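Local coordinates for aminofutalosine deaminase (Helicobacter pylori, PDB 7LKK) that deaminates aminofutalosine in the menaquinone pathway, as a metal-dependent hydrolase of the amidohydrolase family with a ferric ion in its active site, at the interface of chains A and B. Coordinates in Å, arbitrary orientation; residue numbers count along the deposited sequence, not the author numbering. Chains: chain A/B, Aminofutalosine deaminase.

Contact 1: the interface of chains A and B. Residues chain A 88-89, 91-94, 305, 334; chain B 353, 400, 403-404, 407-408.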
ATOM      1  N   LYS A  88      -0.840 -17.438   5.399  1.00 25.63           N
ATOM      2  CA  LYS A  88      -0.279 -16.691   4.275  1.00 28.55           C
ATOM      3  C   LYS A  88      -1.204 -16.797   3.070  1.00 30.72           C
ATOM      4  O   LYS A  88      -1.787 -15.789   2.663  1.00 31.87           O
ATOM      5  CB  LYS A  88       1.131 -17.185   3.944  1.00 31.45           C
ATOM      6  CG  LYS A  88       2.085 -17.183   5.125  1.00 34.19           C
ATOM      7  CD  LYS A  88       3.076 -16.036   5.034  1.00 39.51           C
ATOM      8  CE  LYS A  88       4.139 -16.143   6.112  1.00 39.44           C
ATOM      9  NZ  LYS A  88       3.539 -16.270   7.466  1.00 39.31           N
ATOM     10  N   ALA A  89      -1.377 -17.989   2.496  1.00 31.76           N
ATOM     11  CA  ALA A  89      -2.234 -18.182   1.331  1.00 25.89           C
ATOM     12  C   ALA A  89      -3.249 -19.297   1.557  1.00 28.39           C
ATOM     13  O   ALA A  89      -3.719 -19.917   0.599  1.00 32.06           O
ATOM     14  CB  ALA A  89      -1.400 -18.468   0.084  1.00 28.07           C
ATOM     15  N   PHE A  91      -6.273 -18.911   2.617  1.00 26.23           N
ATOM     16  CA  PHE A  91      -7.614 -18.409   2.359  1.00 22.93           C
ATOM     17  C   PHE A  91      -7.658 -17.684   1.020  1.00 23.94           C
ATOM     18  O   PHE A  91      -6.681 -17.054   0.604  1.00 25.41           O
ATOM     19  CB  PHE A  91      -8.083 -17.464   3.478  1.00 24.75           C
ATOM     20  CG  PHE A  91      -7.989 -18.056   4.861  1.00 24.27           C
ATOM     21  CD1 PHE A  91      -8.255 -19.398   5.079  1.00 27.19           C
ATOM     22  CD2 PHE A  91      -7.646 -17.264   5.944  1.00 25.22           C
ATOM     23  CE1 PHE A  91      -8.171 -19.941   6.351  1.00 25.87           C
ATOM     24  CE2 PHE A  91      -7.561 -17.801   7.219  1.00 22.92           C
ATOM     25  CZ  PHE A  91      -7.824 -19.141   7.420  1.00 27.11           C
ATOM     26  N   ASP A  92      -8.796 -17.794   0.341  1.00 26.06           N
ATOM     27  CA  ASP A  92      -8.986 -17.145  -0.948  1.00 26.00           C
ATOM     28  C   ASP A  92      -9.303 -15.664  -0.772  1.00 24.48           C
ATOM     29  O   ASP A  92      -9.966 -15.257   0.185  1.00 20.47           O
ATOM     30  CB  ASP A  92     -10.114 -17.814  -1.731  1.00 28.41           C
ATOM     31  CG  ASP A  92      -9.778 -19.232  -2.154  1.00 30.03           C
ATOM     32  OD1 ASP A  92      -8.593 -19.623  -2.078  1.00 32.40           O
ATOM     33  OD2 ASP A  92     -10.706 -19.956  -2.566  1.00 29.77           O
ATOM     34  N   TYR A  93      -8.824 -14.857  -1.713  1.00 25.19           N
ATOM     35  CA  TYR A  93      -9.105 -13.431  -1.749  1.00 22.65           C
ATOM     36  C   TYR A  93      -9.787 -13.077  -3.065  1.00 22.33           C
ATOM     37  O   TYR A  93      -9.791 -13.861  -4.018  1.00 23.89           O
ATOM     38  CB  TYR A  93      -7.822 -12.604  -1.573  1.00 18.51           C
ATOM     39  CG  TYR A  93      -7.157 -12.800  -0.228  1.00 18.61           C
ATOM     40  CD1 TYR A  93      -7.899 -12.765   0.947  1.00 19.61           C
ATOM     41  CD2 TYR A  93      -5.792 -13.028  -0.133  1.00 18.45           C
ATOM     42  CE1 TYR A  93      -7.298 -12.947   2.180  1.00 20.92           C
ATOM     43  CE2 TYR A  93      -5.180 -13.210   1.094  1.00 19.49           C
ATOM     44  CZ  TYR A  93      -5.939 -13.167   2.247  1.00 21.79           C
ATOM     45  OH  TYR A  93      -5.336 -13.347   3.470  1.00 24.40           O
ATOM     46  N   GLY A  94     -10.375 -11.886  -3.106  1.00 20.27           N
ATOM     47  CA  GLY A  94     -11.089 -11.407  -4.274  1.00 19.38           C
ATOM     48  C   GLY A  94     -12.590 -11.364  -4.110  1.00 21.25           C
ATOM     49  O   GLY A  94     -13.272 -10.749  -4.942  1.00 19.57           O
ATOM     50  N   LEU A 305      -9.092  -7.033   0.234  1.00 16.68           N
ATOM     51  CA  LEU A 305      -8.885  -8.438  -0.098  1.00 20.19           C
ATOM     52  C   LEU A 305     -10.185  -9.228  -0.109  1.00 20.40           C
ATOM     53  O   LEU A 305     -10.285 -10.235  -0.821  1.00 19.97           O
ATOM     54  CB  LEU A 305      -7.907  -9.078   0.887  1.00 18.72           C
ATOM     55  CG  LEU A 305      -6.463  -8.577   0.888  1.00 18.16           C
ATOM     56  CD1 LEU A 305      -5.628  -9.412   1.849  1.00 17.16           C
ATOM     57  CD2 LEU A 305      -5.872  -8.610  -0.513  1.00 18.67           C
ATOM     58  N   ILE A 334      -1.550  -9.005   4.806  1.00 17.65           N
ATOM     59  CA  ILE A 334      -0.188  -9.481   4.583  1.00 18.79           C
ATOM     60  C   ILE A 334       0.783  -8.977   5.635  1.00 22.10           C
ATOM     61  O   ILE A 334       1.907  -9.498   5.718  1.00 24.10           O
ATOM     62  CB  ILE A 334       0.325  -9.103   3.177  1.00 22.80           C
ATOM     63  CG1 ILE A 334       0.384  -7.584   3.022  1.00 20.64           C
ATOM     64  CG2 ILE A 334      -0.548  -9.729   2.100  1.00 17.92           C
ATOM     65  CD1 ILE A 334       1.000  -7.124   1.713  1.00 19.32           C
TER
ATOM     66  N   LEU B 353     -10.648  -7.581  -7.770  1.00 24.48           N
ATOM     67  CA  LEU B 353      -9.230  -7.766  -7.479  1.00 22.40           C
ATOM     68  C   LEU B 353      -8.597  -8.832  -8.366  1.00 22.29           C
ATOM     69  O   LEU B 353      -7.465  -8.663  -8.836  1.00 19.35           O
ATOM     70  CB  LEU B 353      -9.053  -8.113  -6.001  1.00 20.06           C
ATOM     71  CG  LEU B 353      -7.633  -8.139  -5.439  1.00 21.73           C
ATOM     72  CD1 LEU B 353      -6.885  -6.872  -5.817  1.00 20.59           C
ATOM     73  CD2 LEU B 353      -7.666  -8.308  -3.927  1.00 18.60           C
ATOM     74  N   GLN B 400      -6.090 -18.495  -7.885  1.00 24.62           N
ATOM     75  CA  GLN B 400      -5.572 -17.520  -6.937  1.00 26.20           C
ATOM     76  C   GLN B 400      -4.102 -17.198  -7.158  1.00 23.66           C
ATOM     77  O   GLN B 400      -3.586 -16.282  -6.509  1.00 21.87           O
ATOM     78  CB  GLN B 400      -5.763 -18.024  -5.499  1.00 25.34           C
ATOM     79  CG  GLN B 400      -7.213 -18.096  -5.041  1.00 25.40           C
ATOM     80  CD  GLN B 400      -7.733 -16.764  -4.545  1.00 24.27           C
ATOM     81  OE1 GLN B 400      -7.069 -16.078  -3.770  1.00 23.76           O
ATOM     82  NE2 GLN B 400      -8.928 -16.392  -4.987  1.00 25.81           N
ATOM     83  N   LEU B 403      -2.904 -13.389  -7.958  1.00 18.21           N
ATOM     84  CA  LEU B 403      -3.162 -12.443  -6.875  1.00 18.05           C
ATOM     85  C   LEU B 403      -2.312 -12.759  -5.650  1.00 19.95           C
ATOM     86  O   LEU B 403      -1.709 -11.859  -5.053  1.00 18.93           O
ATOM     87  CB  LEU B 403      -4.647 -12.444  -6.519  1.00 15.14           C
ATOM     88  CG  LEU B 403      -5.052 -11.690  -5.248  1.00 19.42           C
ATOM     89  CD1 LEU B 403      -4.654 -10.225  -5.325  1.00 17.17           C
ATOM     90  CD2 LEU B 403      -6.547 -11.831  -5.005  1.00 16.24           C
ATOM     91  N   GLN B 404      -2.259 -14.034  -5.256  1.00 17.97           N
ATOM     92  CA  GLN B 404      -1.455 -14.415  -4.100  1.00 18.78           C
ATOM     93  C   GLN B 404       0.021 -14.125  -4.335  1.00 19.32           C
ATOM     94  O   GLN B 404       0.742 -13.751  -3.403  1.00 21.67           O
ATOM     95  CB  GLN B 404      -1.667 -15.895  -3.770  1.00 21.81           C
ATOM     96  CG  GLN B 404      -3.098 -16.258  -3.391  1.00 24.00           C
ATOM     97  CD  GLN B 404      -3.475 -15.814  -1.989  1.00 25.52           C
ATOM     98  OE1 GLN B 404      -2.613 -15.496  -1.171  1.00 23.27           O
ATOM     99  NE2 GLN B 404      -4.772 -15.804  -1.702  1.00 27.63           N
ATOM    100  N   LEU B 407       0.548 -10.486  -3.721  1.00 17.28           N
ATOM    101  CA  LEU B 407       0.392 -10.115  -2.317  1.00 18.71           C
ATOM    102  C   LEU B 407       1.611 -10.508  -1.492  1.00 17.05           C
ATOM    103  O   LEU B 407       1.994  -9.789  -0.562  1.00 22.39           O
ATOM    104  CB  LEU B 407      -0.871 -10.753  -1.738  1.00 15.79           C
ATOM    105  CG  LEU B 407      -2.208 -10.187  -2.223  1.00 16.89           C
ATOM    106  CD1 LEU B 407      -3.362 -11.014  -1.679  1.00 13.92           C
ATOM    107  CD2 LEU B 407      -2.356  -8.725  -1.820  1.00 19.84           C
ATOM    108  N   HIS B 408       2.235 -11.645  -1.808  1.00 18.66           N
ATOM    109  CA  HIS B 408       3.261 -12.208  -0.941  1.00 21.36           C
ATOM    110  C   HIS B 408       4.682 -12.108  -1.478  1.00 19.20           C
ATOM    111  O   HIS B 408       5.623 -12.262  -0.695  1.00 18.28           O
ATOM    112  CB  HIS B 408       2.945 -13.681  -0.645  1.00 22.57           C
ATOM    113  CG  HIS B 408       1.618 -13.884   0.016  1.00 21.61           C
ATOM    114  ND1 HIS B 408       1.339 -13.411   1.279  1.00 25.29           N
ATOM    115  CD2 HIS B 408       0.487 -14.491  -0.416  1.00 23.49           C
ATOM    116  CE1 HIS B 408       0.096 -13.724   1.600  1.00 26.08           C
ATOM    117  NE2 HIS B 408      -0.442 -14.381   0.589  1.00 26.62           N
TER
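B:Gln400 and B:Gln404 both hold CG anti to the carbonyl carbon (chi1 -68° and -62°) and bend at chi2, which turns their amides toward the A:Lys88 to A:Gly94 loop. In this amidohydrolase-family enzyme, helix 401-408 of chain B and the residue before it pack on that loop and on A:Leu305 and A:Ile334. The B:Gln400 amide pairs with the A:Tyr93 backbone like a neighbouring strand. B:Gln400 NE2 gives a nearly straight bond to A:Tyr93 O at 2.8 Å, in both the amide and the carbonyl plane. A:Tyr93 N donates to B:Gln400 OE1 at 3.0 Å from above the carbonyl plane. B:Gln404 NE2 reaches B:Gln400 OE1 in plane at 3.1 Å, so two donors grip that oxygen and fix the amide's rotation. The A:Asp92 carboxylate stacks on the B:Gln400 amide, planes 20° apart. The B:Gln404 and A:Tyr93 side chains cross at about a right angle, yet their flat groups lie nearly parallel. B:Gln404 NE2 is 3.3 Å from A:Tyr93 CD2, over the ring's rim. A:Leu305 CD1 lies over the centre of the opposite face. B:Leu407 CD1 meets A:Tyr93 CD2 at 3.5 Å and, tip to tip, A:Leu305 CD2 at 3.7 Å. A:Ile334 brings CG2 and CD1 against B:Leu407 O. B:His408 NE2, if protonated, bonds A:Lys88 O at 2.8 Å, strongly bent, the oxygen well off the ring plane toward CE1. That N-H would be shared with B:Gln404 OE1, weakly bonded at the imidazole edge, in plane.

Contact 2: the interface of chains A and B. Residues chain A 346-347, 349-353, 356; chain B 304.
The backbone of chain A leaves helix 338-348, runs extended at A:His349 (phi/psi -138°/140°), and turns through A:Asn350, A:Met351 and A:Pro352 into helix 353-364. The carbonyls of A:Leu346, A:His349 and A:Met351 face one guanidinium, that of B:Arg304 from helix 300-305 of the partner. B:Arg304 is an inserted arginine capped by backbone carbonyls at the link between helices 338-348 and 353-364. It has CG anti to the backbone N (chi1 -171°), bends at chi2, and then runs straight at chi3. B:Arg304 NE donates to A:Leu346 O at 3.0 Å, in the carbonyl plane. B:Arg304 NH2 gives a short bond of 2.6 Å to A:Met351 O, nearly along the C=O axis, with the oxygen tilted from the guanidinium plane. B:Arg304 NH2 also makes a weak, strongly bent bond to A:His349 O at 2.9 Å. B:Arg304 NH1 reaches water 1 at 3.2 Å, at the edge of the group and in its plane. Water 1 also lies 2.9 Å from A:Leu353 N, in the first turn of helix 353-364. A:Leu353 has CG anti to the backbone N and sets CD1 above one guanidinium face, toward the rim. A:Asn350 CA sits over the rim of the opposite face, so both faces are flanked near the rim. A:Leu356 CD2 approaches B:Arg304 NH2 at 3.5 Å. A:Leu347 slides antiparallel along the aliphatic stem, CD2 against CG. The carbonyl dipoles probably favour the positive charge expected on the arginine. In the deposited dimer the site ties this helix connection to the other chain, and would help hold the chains together if that dimer is the biological one.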
ATOM      1  N   LEU A 346      -4.017   5.354   3.385  1.00 16.79           N
ATOM      2  CA  LEU A 346      -3.814   6.528   2.542  1.00 16.68           C
ATOM      3  C   LEU A 346      -4.091   6.212   1.077  1.00 19.60           C
ATOM      4  O   LEU A 346      -4.613   7.056   0.341  1.00 18.36           O
ATOM      5  CB  LEU A 346      -2.392   7.060   2.719  1.00 18.92           C
ATOM      6  CG  LEU A 346      -2.006   7.543   4.118  1.00 18.30           C
ATOM      7  CD1 LEU A 346      -0.560   8.027   4.136  1.00 18.85           C
ATOM      8  CD2 LEU A 346      -2.952   8.640   4.602  1.00 18.27           C
ATOM      9  N   LEU A 347      -3.754   4.997   0.640  1.00 19.49           N
ATOM     10  CA  LEU A 347      -3.962   4.608  -0.748  1.00 18.07           C
ATOM     11  C   LEU A 347      -5.411   4.255  -1.055  1.00 21.10           C
ATOM     12  O   LEU A 347      -5.803   4.277  -2.226  1.00 21.49           O
ATOM     13  CB  LEU A 347      -3.067   3.417  -1.097  1.00 20.22           C
ATOM     14  CG  LEU A 347      -1.559   3.665  -1.061  1.00 20.73           C
ATOM     15  CD1 LEU A 347      -0.804   2.352  -1.160  1.00 22.89           C
ATOM     16  CD2 LEU A 347      -1.147   4.611  -2.179  1.00 20.50           C
ATOM     17  N   HIS A 349      -8.297   5.758  -0.061  1.00 22.11           N
ATOM     18  CA  HIS A 349      -9.292   6.822  -0.030  1.00 26.77           C
ATOM     19  C   HIS A 349      -8.778   8.033  -0.791  1.00 20.60           C
ATOM     20  O   HIS A 349      -7.600   8.382  -0.693  1.00 24.88           O
ATOM     21  CB  HIS A 349      -9.638   7.202   1.413  1.00 19.51           C
ATOM     22  CG  HIS A 349     -10.043   6.035   2.259  1.00 21.19           C
ATOM     23  ND1 HIS A 349     -11.350   5.614   2.366  1.00 18.50           N
ATOM     24  CD2 HIS A 349      -9.312   5.195   3.028  1.00 16.98           C
ATOM     25  CE1 HIS A 349     -11.408   4.569   3.173  1.00 19.83           C
ATOM     26  NE2 HIS A 349     -10.185   4.293   3.586  1.00 17.52           N
ATOM     27  N   ASN A 350      -9.673   8.676  -1.542  1.00 22.80           N
ATOM     28  CA  ASN A 350      -9.308   9.767  -2.438  1.00 24.27           C
ATOM     29  C   ASN A 350      -9.446  11.140  -1.791  1.00 26.00           C
ATOM     30  O   ASN A 350      -9.367  12.155  -2.493  1.00 29.60           O
ATOM     31  CB  ASN A 350     -10.152   9.698  -3.716  1.00 25.56           C
ATOM     32  CG  ASN A 350     -11.605  10.076  -3.485  1.00 31.90           C
ATOM     33  OD1 ASN A 350     -12.108  10.024  -2.361  1.00 31.55           O
ATOM     34  ND2 ASN A 350     -12.292  10.451  -4.558  1.00 32.03           N
ATOM     35  N   MET A 351      -9.651  11.191  -0.477  1.00 21.96           N
ATOM     36  CA  MET A 351      -9.655  12.450   0.251  1.00 26.70           C
ATOM     37  C   MET A 351      -8.308  13.161   0.093  1.00 24.96           C
ATOM     38  O   MET A 351      -7.274  12.507  -0.073  1.00 27.02           O
ATOM     39  CB  MET A 351      -9.946  12.185   1.727  1.00 23.35           C
ATOM     40  CG  MET A 351     -10.077  13.416   2.597  1.00 27.19           C
ATOM     41  SD  MET A 351     -10.357  12.976   4.315  1.00 31.96           S
ATOM     42  CE  MET A 351     -11.956  12.177   4.197  1.00 25.30           C
ATOM     43  N   PRO A 352      -8.298  14.514   0.096  1.00 25.68           N
ATOM     44  CA  PRO A 352      -7.025  15.250   0.124  1.00 26.98           C
ATOM     45  C   PRO A 352      -6.029  14.675   1.120  1.00 24.60           C
ATOM     46  O   PRO A 352      -6.352  14.469   2.294  1.00 22.21           O
ATOM     47  CB  PRO A 352      -7.460  16.667   0.507  1.00 24.68           C
ATOM     48  CG  PRO A 352      -8.803  16.801  -0.143  1.00 26.51           C
ATOM     49  CD  PRO A 352      -9.441  15.421  -0.124  1.00 26.34           C
ATOM     50  N   LEU A 353      -4.806  14.426   0.643  1.00 18.64           N
ATOM     51  CA  LEU A 353      -3.868  13.581   1.376  1.00 19.16           C
ATOM     52  C   LEU A 353      -3.499  14.178   2.729  1.00 21.69           C
ATOM     53  O   LEU A 353      -3.410  13.454   3.728  1.00 20.13           O
ATOM     54  CB  LEU A 353      -2.619  13.344   0.527  1.00 21.69           C
ATOM     55  CG  LEU A 353      -1.584  12.354   1.056  1.00 21.27           C
ATOM     56  CD1 LEU A 353      -2.242  11.046   1.468  1.00 20.04           C
ATOM     57  CD2 LEU A 353      -0.511  12.112   0.002  1.00 18.07           C
ATOM     58  N   LEU A 356      -6.349  13.552   4.953  1.00 23.21           N
ATOM     59  CA  LEU A 356      -6.465  12.131   5.260  1.00 19.21           C
ATOM     60  C   LEU A 356      -5.370  11.669   6.214  1.00 18.86           C
ATOM     61  O   LEU A 356      -5.589  10.745   7.006  1.00 16.39           O
ATOM     62  CB  LEU A 356      -6.422  11.318   3.963  1.00 19.81           C
ATOM     63  CG  LEU A 356      -6.703   9.816   4.039  1.00 17.45           C
ATOM     64  CD1 LEU A 356      -8.093   9.565   4.586  1.00 17.20           C
ATOM     65  CD2 LEU A 356      -6.541   9.178   2.669  1.00 19.58           C
TER
ATOM     66  N   ARG B 304      -0.815   9.295  -6.164  1.00 18.90           N
ATOM     67  CA  ARG B 304      -1.461   9.559  -4.882  1.00 16.37           C
ATOM     68  C   ARG B 304      -0.749  10.667  -4.115  1.00 17.51           C
ATOM     69  O   ARG B 304      -1.397  11.480  -3.447  1.00 19.00           O
ATOM     70  CB  ARG B 304      -1.520   8.282  -4.045  1.00 18.51           C
ATOM     71  CG  ARG B 304      -2.357   8.405  -2.779  1.00 19.40           C
ATOM     72  CD  ARG B 304      -3.804   8.744  -3.107  1.00 21.08           C
ATOM     73  NE  ARG B 304      -4.584   9.066  -1.913  1.00 20.91           N
ATOM     74  CZ  ARG B 304      -4.927  10.299  -1.557  1.00 22.87           C
ATOM     75  NH1 ARG B 304      -4.554  11.334  -2.296  1.00 21.84           N
ATOM     76  NH2 ARG B 304      -5.642  10.498  -0.459  1.00 20.93           N
TER
HETATM   77  O   HOH W   1      -4.416  14.530  -2.273  1.00 24.68           O

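The C-alpha centres of contact 1 and contact 2 are about 24 Å apart along one two-fold interface. Both draw on helix 300-305: A:Leu305 serves contact 1 and B:Arg304 contact 2. Both also use the start of helix 353-364: B:Leu353 serves contact 1 and A:Leu353 contact 2. The symmetry exchanges the chains, so each contact occurs twice, and in each chain the neighbouring residues 304 and 305 work in different contacts. Contact 1 mixes side-chain amides with apolar packing, while contact 2 centres on one inserted arginine. The repeated pairings are consistent with a dimer, although the structure alone does not show it in solution.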